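Local coordinates for protein fimbrin (Schizosaccharomyces pombe, PDB 1RT8) that binds and cross-links actin filaments, acting with actin structures that underlie cell polarity and contributing to cytokinesis, mating and spore formation, at residues L469-Q472 with N473-A477; V456-N459 with L460-D463; N418-A421 with A422-G425. One frame throughout, in Å; residues are numbered along the deposited sequence.

Contact 1. Residues L469-Q472 with N473-A477; sequences LAIQ and NARLA
Ile471 and Arg475 stand one turn apart on helix 467-483, and the branch methyl of the first lies over one face of the guanidinium of the second. CG2 of Ile471 comes within 3.4 Å of NH2 of Arg475, so a flat, charged group rests on a methyl group while the two side chains run obliquely across each other. The arginine gets there by a bend: CG leaves opposite the backbone N (chi1 -177°), and the turn at chi3 (-64°) brings the head back over the isoleucine. Both residues also touch helix 492-496, Ile471 at Val496 and Arg475 at Pro492.

Gln472 meets the next turn through its backbone and the root of its side chain. Its carbonyl O accepts from Leu476 N at 3.0 Å, the same O lies 3.3 Å from CB of Leu476, and its own CB sits 3.2 Å from Asn473 N. Asn473 is buried, CB 3.3 Å from Ala470 O, and its N donates to Leu469 O at 3.1 Å. An amide suits this place because it can give and accept at once: ND2 donates to Thr440 O and OD1 accepts from Thr462 N. Short side chains suit Ala470 and Ala474, which lie buried where the helix faces 492-496; Ala474 N bonds to Ala470 O at 2.9 Å.

The chemistry divides the helix by position: a buried amide pins two loops through backbone groups, while on a partly exposed flank Ile471 CG2 covers one face of the guanidinium and NH1 makes a long, weak ion pair with Asp64 of the first actin-binding region.

Contact 2. Residues V456-N459 with L460-D463; sequences VDYN and LVTD
Tyr458 overlaps Val461 three residues on, the two side chains lying side by side and pointing the same way. Ring atom CD2 of Tyr458 is 3.9 Å from CG2 of Val461, which meets the ring obliquely. CG1 of Val456 sits over a face of the ring, toward its rim, and itself approaches CG2 of Val461 at 4.3 Å. A short beta-branched residue suits both valine positions, since it puts methyls close to the backbone, Val456 CG1 over the face and Val461 CG2 alongside.

The backbone folds to allow this. Leu460 N donates to Asp457 O at 2.8 Å, and Val461 N reaches Tyr458 O at 3.2 Å from well above the carbonyl plane: two successive turns in the loop between helices 442-451 and 467-483. Asp457 closes an Asx turn, OD1 accepting from Asn459 N at 2.8 Å. With CG opposite its backbone N (chi1 -175°), the carboxylate swings forward to that N-H, and CB of Asp457 touches CD1 of Leu460 at 4.1 Å.

The phenol OH is hydrogen-bonded to Asp446 OD1, and the ring has a cation-pi contact with Lys426, so Tyr458 is held at its polar end as well as along its apolar flank. An acid accepting a backbone N-H and a ring braced by valines suggest that local bonds contribute to the shape of the turn, alongside its packing on helices 442-451 and 467-483.

Contact 3. Residues N418-A421 with A422-G425; sequences NSMA and AKGG
The C-terminal end of helix 410-421 runs into a tight turn here, the chain leaving the helix through an inverse gamma turn centred on Lys423. Ala422 N still makes a helical bond to Asn418 O at 2.9 Å, but Lys423 N then reaches back only three residues, to Met420 O at 3.2 Å, approaching from above the carbonyl plane. Gly424 N bonds weakly to Ala422 O across the gamma turn.

Lys423 folds back along the helix end. Its CG passes 3.3 Å from Ser419 O, and the remaining chain stays extended, carrying NZ to 4.0 Å from SD of Met420; the two side chains cross. A long, flexible lysine suits an exposed spot like this, its methylenes lining the Ser419 and Met420 carbonyls of the last turn while the ammonium ends by the methionine sulfur. Within the fourth calponin-homology domain the helix also packs on helix 442-451: Ala421, buried and small, fits against Phe443 and Asp446, and Met420 touches Ile451. Asn418 ties the following loop to the helix, OD1 accepting from Ile430 N.

Two glycines complete the exit. Gly424 takes a positive phi (94°), which glycine adopts readily. Gly425, without a side chain, lets its CA come to 3.2 Å from Ala421 O in a CA-H...O contact.

How the contacts relate
All three contacts belong to the fourth calponin-homology domain, in the second actin-binding region. Along the chain contact 3 comes first, at the end of helix 410-421; contact 2 follows in the loop after helix 442-451, and contact 1 lies on helix 467-483. Centres of contacts 1 and 2 are 10 Å apart; Thr462 joins them, through its N to Asn473 OD1 and more weakly through OG1 to Leu469 O, and Leu476 CD2 packs on Leu460 O. Contacts 2 and 3 have centres 15 Å apart, and contacts 1 and 3 do not touch. The loop of contact 2 thus lies between the other two, bonded to contact 1 and merely packed on contact 3, where the Tyr458 hydroxyl meets Gly425.

Contact 1. Residues L469-Q472 with N473-A477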
loop_
_atom_site.group_PDB
_atom_site.type_symbol
_atom_site.label_atom_id
_atom_site.label_comp_id
_atom_site.label_asym_id
_atom_site.label_seq_id
_atom_site.Cartn_x
_atom_site.Cartn_y
_atom_site.Cartn_z
ATOM N N LEU A 469 18.234 -16.304 3.493
ATOM C CA LEU A 469 18.893 -15.598 4.580
ATOM C C LEU A 469 19.123 -14.128 4.205
ATOM O O LEU A 469 19.015 -13.240 5.047
ATOM C CB LEU A 469 20.220 -16.279 4.919
ATOM C CG LEU A 469 20.111 -17.678 5.547
ATOM C CD1 LEU A 469 21.501 -18.279 5.708
ATOM C CD2 LEU A 469 19.402 -17.582 6.895
ATOM N N ALA A 470 19.438 -13.878 2.939
ATOM C CA ALA A 470 19.662 -12.510 2.486
ATOM C C ALA A 470 18.373 -11.702 2.629
ATOM O O ALA A 470 18.389 -10.597 3.166
ATOM C CB ALA A 470 20.132 -12.502 1.043
ATOM N N ILE A 471 17.256 -12.265 2.165
ATOM C CA ILE A 471 15.965 -11.581 2.253
ATOM C C ILE A 471 15.602 -11.244 3.699
ATOM O O ILE A 471 15.011 -10.196 3.962
ATOM C CB ILE A 471 14.826 -12.422 1.615
ATOM C CG1 ILE A 471 14.850 -12.275 0.091
ATOM C CG2 ILE A 471 13.466 -11.930 2.103
ATOM C CD1 ILE A 471 16.145 -12.672 -0.550
ATOM N N GLN A 472 15.947 -12.127 4.636
ATOM C CA GLN A 472 15.662 -11.870 6.047
ATOM C C GLN A 472 16.499 -10.681 6.535
ATOM O O GLN A 472 16.025 -9.853 7.316
ATOM C CB GLN A 472 15.978 -13.110 6.884
ATOM C CG GLN A 472 15.161 -14.319 6.478
ATOM C CD GLN A 472 15.544 -15.574 7.232
ATOM O OE1 GLN A 472 15.014 -16.652 6.961
ATOM N NE2 GLN A 472 16.466 -15.445 8.182
ATOM N N ASN A 473 17.745 -10.601 6.076
ATOM C CA ASN A 473 18.610 -9.489 6.460
ATOM C C ASN A 473 18.021 -8.188 5.899
ATOM O O ASN A 473 17.947 -7.175 6.595
ATOM C CB ASN A 473 20.031 -9.674 5.901
ATOM C CG ASN A 473 20.891 -10.591 6.756
ATOM O OD1 ASN A 473 20.577 -10.862 7.913
ATOM N ND2 ASN A 473 22.003 -11.050 6.192
ATOM N N ALA A 474 17.601 -8.236 4.639
ATOM C CA ALA A 474 17.029 -7.071 3.972
ATOM C C ALA A 474 15.714 -6.628 4.609
ATOM O O ALA A 474 15.473 -5.430 4.778
ATOM C CB ALA A 474 16.826 -7.366 2.484
ATOM N N ARG A 475 14.876 -7.595 4.973
ATOM C CA ARG A 475 13.587 -7.316 5.600
ATOM C C ARG A 475 13.791 -6.679 6.970
ATOM O O ARG A 475 13.032 -5.799 7.391
ATOM C CB ARG A 475 12.787 -8.616 5.742
ATOM C CG ARG A 475 11.387 -8.440 6.311
ATOM C CD ARG A 475 10.615 -9.748 6.245
ATOM N NE ARG A 475 10.393 -10.169 4.864
ATOM C CZ ARG A 475 10.502 -11.424 4.433
ATOM N NH1 ARG A 475 10.835 -12.394 5.272
ATOM N NH2 ARG A 475 10.271 -11.709 3.159
ATOM N N LEU A 476 14.821 -7.141 7.669
ATOM C CA LEU A 476 15.151 -6.612 8.985
ATOM C C LEU A 476 15.660 -5.182 8.812
ATOM O O LEU A 476 15.291 -4.293 9.567
ATOM C CB LEU A 476 16.239 -7.465 9.649
ATOM C CG LEU A 476 16.786 -6.936 10.980
ATOM C CD1 LEU A 476 15.679 -6.940 12.026
ATOM C CD2 LEU A 476 17.965 -7.798 11.438
ATOM N N ALA A 477 16.507 -4.971 7.808
ATOM C CA ALA A 477 17.062 -3.647 7.541
ATOM C C ALA A 477 15.951 -2.644 7.231
ATOM O O ALA A 477 15.947 -1.528 7.762
ATOM C CB ALA A 477 18.057 -3.715 6.369
#

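Contact 2. Residues V456-N459 with L460-D463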
loop_
_atom_site.group_PDB
_atom_site.type_symbol
_atom_site.label_atom_id
_atom_site.label_comp_id
_atom_site.label_asym_id
_atom_site.label_seq_id
_atom_site.Cartn_x
_atom_site.Cartn_y
_atom_site.Cartn_z
ATOM N N VAL A 456 20.840 -2.413 15.720
ATOM C CA VAL A 456 21.299 -3.576 14.986
ATOM C C VAL A 456 22.000 -4.590 15.885
ATOM O O VAL A 456 23.147 -4.400 16.296
ATOM C CB VAL A 456 22.238 -3.154 13.843
ATOM C CG1 VAL A 456 22.704 -4.384 13.072
ATOM C CG2 VAL A 456 21.502 -2.162 12.899
ATOM N N ASP A 457 21.282 -5.665 16.191
ATOM C CA ASP A 457 21.793 -6.746 17.031
ATOM C C ASP A 457 22.296 -7.795 16.058
ATOM O O ASP A 457 21.500 -8.473 15.413
ATOM C CB ASP A 457 20.658 -7.335 17.873
ATOM C CG ASP A 457 21.142 -8.388 18.857
ATOM O OD1 ASP A 457 21.960 -9.243 18.462
ATOM O OD2 ASP A 457 20.694 -8.358 20.024
ATOM N N TYR A 458 23.610 -7.939 15.944
ATOM C CA TYR A 458 24.149 -8.899 14.998
ATOM C C TYR A 458 23.803 -10.364 15.255
ATOM O O TYR A 458 24.084 -11.228 14.423
ATOM C CB TYR A 458 25.658 -8.703 14.852
ATOM C CG TYR A 458 25.986 -7.463 14.058
ATOM C CD1 TYR A 458 26.390 -6.286 14.687
ATOM C CD2 TYR A 458 25.854 -7.455 12.672
ATOM C CE1 TYR A 458 26.658 -5.131 13.952
ATOM C CE2 TYR A 458 26.114 -6.307 11.928
ATOM C CZ TYR A 458 26.517 -5.152 12.573
ATOM O OH TYR A 458 26.787 -4.027 11.832
ATOM N N ASN A 459 23.191 -10.646 16.401
ATOM C CA ASN A 459 22.773 -12.009 16.692
ATOM C C ASN A 459 21.559 -12.308 15.816
ATOM O O ASN A 459 21.224 -13.468 15.570
ATOM C CB ASN A 459 22.415 -12.162 18.172
ATOM C CG ASN A 459 23.641 -12.244 19.054
ATOM O OD1 ASN A 459 24.586 -12.961 18.736
ATOM N ND2 ASN A 459 23.634 -11.518 20.164
ATOM N N LEU A 460 20.908 -11.246 15.337
ATOM C CA LEU A 460 19.740 -11.377 14.474
ATOM C C LEU A 460 20.126 -11.210 13.007
ATOM O O LEU A 460 19.258 -11.194 12.136
ATOM C CB LEU A 460 18.695 -10.320 14.830
ATOM C CG LEU A 460 18.207 -10.265 16.278
ATOM C CD1 LEU A 460 17.224 -9.117 16.443
ATOM C CD2 LEU A 460 17.553 -11.583 16.645
ATOM N N VAL A 461 21.423 -11.076 12.738
ATOM C CA VAL A 461 21.910 -10.897 11.374
ATOM C C VAL A 461 22.562 -12.169 10.846
ATOM O O VAL A 461 23.499 -12.698 11.446
ATOM C CB VAL A 461 22.934 -9.733 11.298
ATOM C CG1 VAL A 461 23.568 -9.666 9.906
ATOM C CG2 VAL A 461 22.244 -8.417 11.623
ATOM N N THR A 462 22.060 -12.663 9.721
ATOM C CA THR A 462 22.614 -13.871 9.130
ATOM C C THR A 462 23.783 -13.453 8.255
ATOM O O THR A 462 24.146 -12.273 8.213
ATOM C CB THR A 462 21.585 -14.601 8.253
ATOM O OG1 THR A 462 21.484 -13.939 6.987
ATOM C CG2 THR A 462 20.218 -14.604 8.927
ATOM N N ASP A 463 24.374 -14.413 7.560
ATOM C CA ASP A 463 25.490 -14.110 6.683
ATOM C C ASP A 463 24.944 -13.986 5.270
ATOM O O ASP A 463 25.691 -13.772 4.324
ATOM C CB ASP A 463 26.543 -15.219 6.763
ATOM C CG ASP A 463 26.074 -16.520 6.137
ATOM O OD1 ASP A 463 24.878 -16.856 6.265
ATOM O OD2 ASP A 463 26.911 -17.212 5.523
#

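Contact 3. Residues N418-A421 with A422-G425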
loop_
_atom_site.group_PDB
_atom_site.type_symbol
_atom_site.label_atom_id
_atom_site.label_comp_id
_atom_site.label_asym_id
_atom_site.label_seq_id
_atom_site.Cartn_x
_atom_site.Cartn_y
_atom_site.Cartn_z
ATOM N N ASN A 418 29.494 3.797 3.060
ATOM C CA ASN A 418 30.653 3.026 3.506
ATOM C C ASN A 418 31.168 3.519 4.870
ATOM O O ASN A 418 31.536 2.709 5.719
ATOM C CB ASN A 418 31.783 3.082 2.470
ATOM C CG ASN A 418 31.619 2.048 1.369
ATOM O OD1 ASN A 418 31.188 0.921 1.619
ATOM N ND2 ASN A 418 31.980 2.420 0.142
ATOM N N SER A 419 31.191 4.836 5.068
ATOM C CA SER A 419 31.641 5.439 6.326
ATOM C C SER A 419 30.785 4.945 7.482
ATOM O O SER A 419 31.296 4.615 8.548
ATOM C CB SER A 419 31.535 6.963 6.268
ATOM O OG SER A 419 32.356 7.479 5.242
ATOM N N MET A 420 29.475 4.914 7.257
ATOM C CA MET A 420 28.518 4.455 8.255
ATOM C C MET A 420 28.729 2.960 8.558
ATOM O O MET A 420 28.767 2.552 9.717
ATOM C CB MET A 420 27.097 4.700 7.727
ATOM C CG MET A 420 26.122 5.240 8.754
ATOM S SD MET A 420 26.738 6.686 9.635
ATOM C CE MET A 420 25.456 7.889 9.345
ATOM N N ALA A 421 28.890 2.158 7.510
ATOM C CA ALA A 421 29.084 0.714 7.646
ATOM C C ALA A 421 30.399 0.331 8.329
ATOM O O ALA A 421 30.490 -0.718 8.973
ATOM C CB ALA A 421 29.011 0.053 6.278
ATOM N N ALA A 422 31.418 1.173 8.178
ATOM C CA ALA A 422 32.725 0.905 8.774
ATOM C C ALA A 422 32.761 1.131 10.281
ATOM O O ALA A 422 33.797 0.928 10.911
ATOM C CB ALA A 422 33.788 1.769 8.107
ATOM N N LYS A 423 31.642 1.555 10.857
ATOM C CA LYS A 423 31.576 1.809 12.291
ATOM C C LYS A 423 31.168 0.553 13.065
ATOM O O LYS A 423 30.160 0.550 13.775
ATOM C CB LYS A 423 30.591 2.951 12.585
ATOM C CG LYS A 423 30.905 4.235 11.826
ATOM C CD LYS A 423 30.050 5.412 12.282
ATOM C CE LYS A 423 30.373 6.650 11.438
ATOM N NZ LYS A 423 29.733 7.913 11.924
ATOM N N GLY A 424 31.960 -0.509 12.925
ATOM C CA GLY A 424 31.679 -1.754 13.622
ATOM C C GLY A 424 30.871 -2.748 12.808
ATOM O O GLY A 424 30.274 -3.669 13.358
ATOM N N GLY A 425 30.858 -2.571 11.492
ATOM C CA GLY A 425 30.092 -3.463 10.636
ATOM C C GLY A 425 30.640 -4.873 10.530
ATOM O O GLY A 425 31.805 -5.118 10.838
#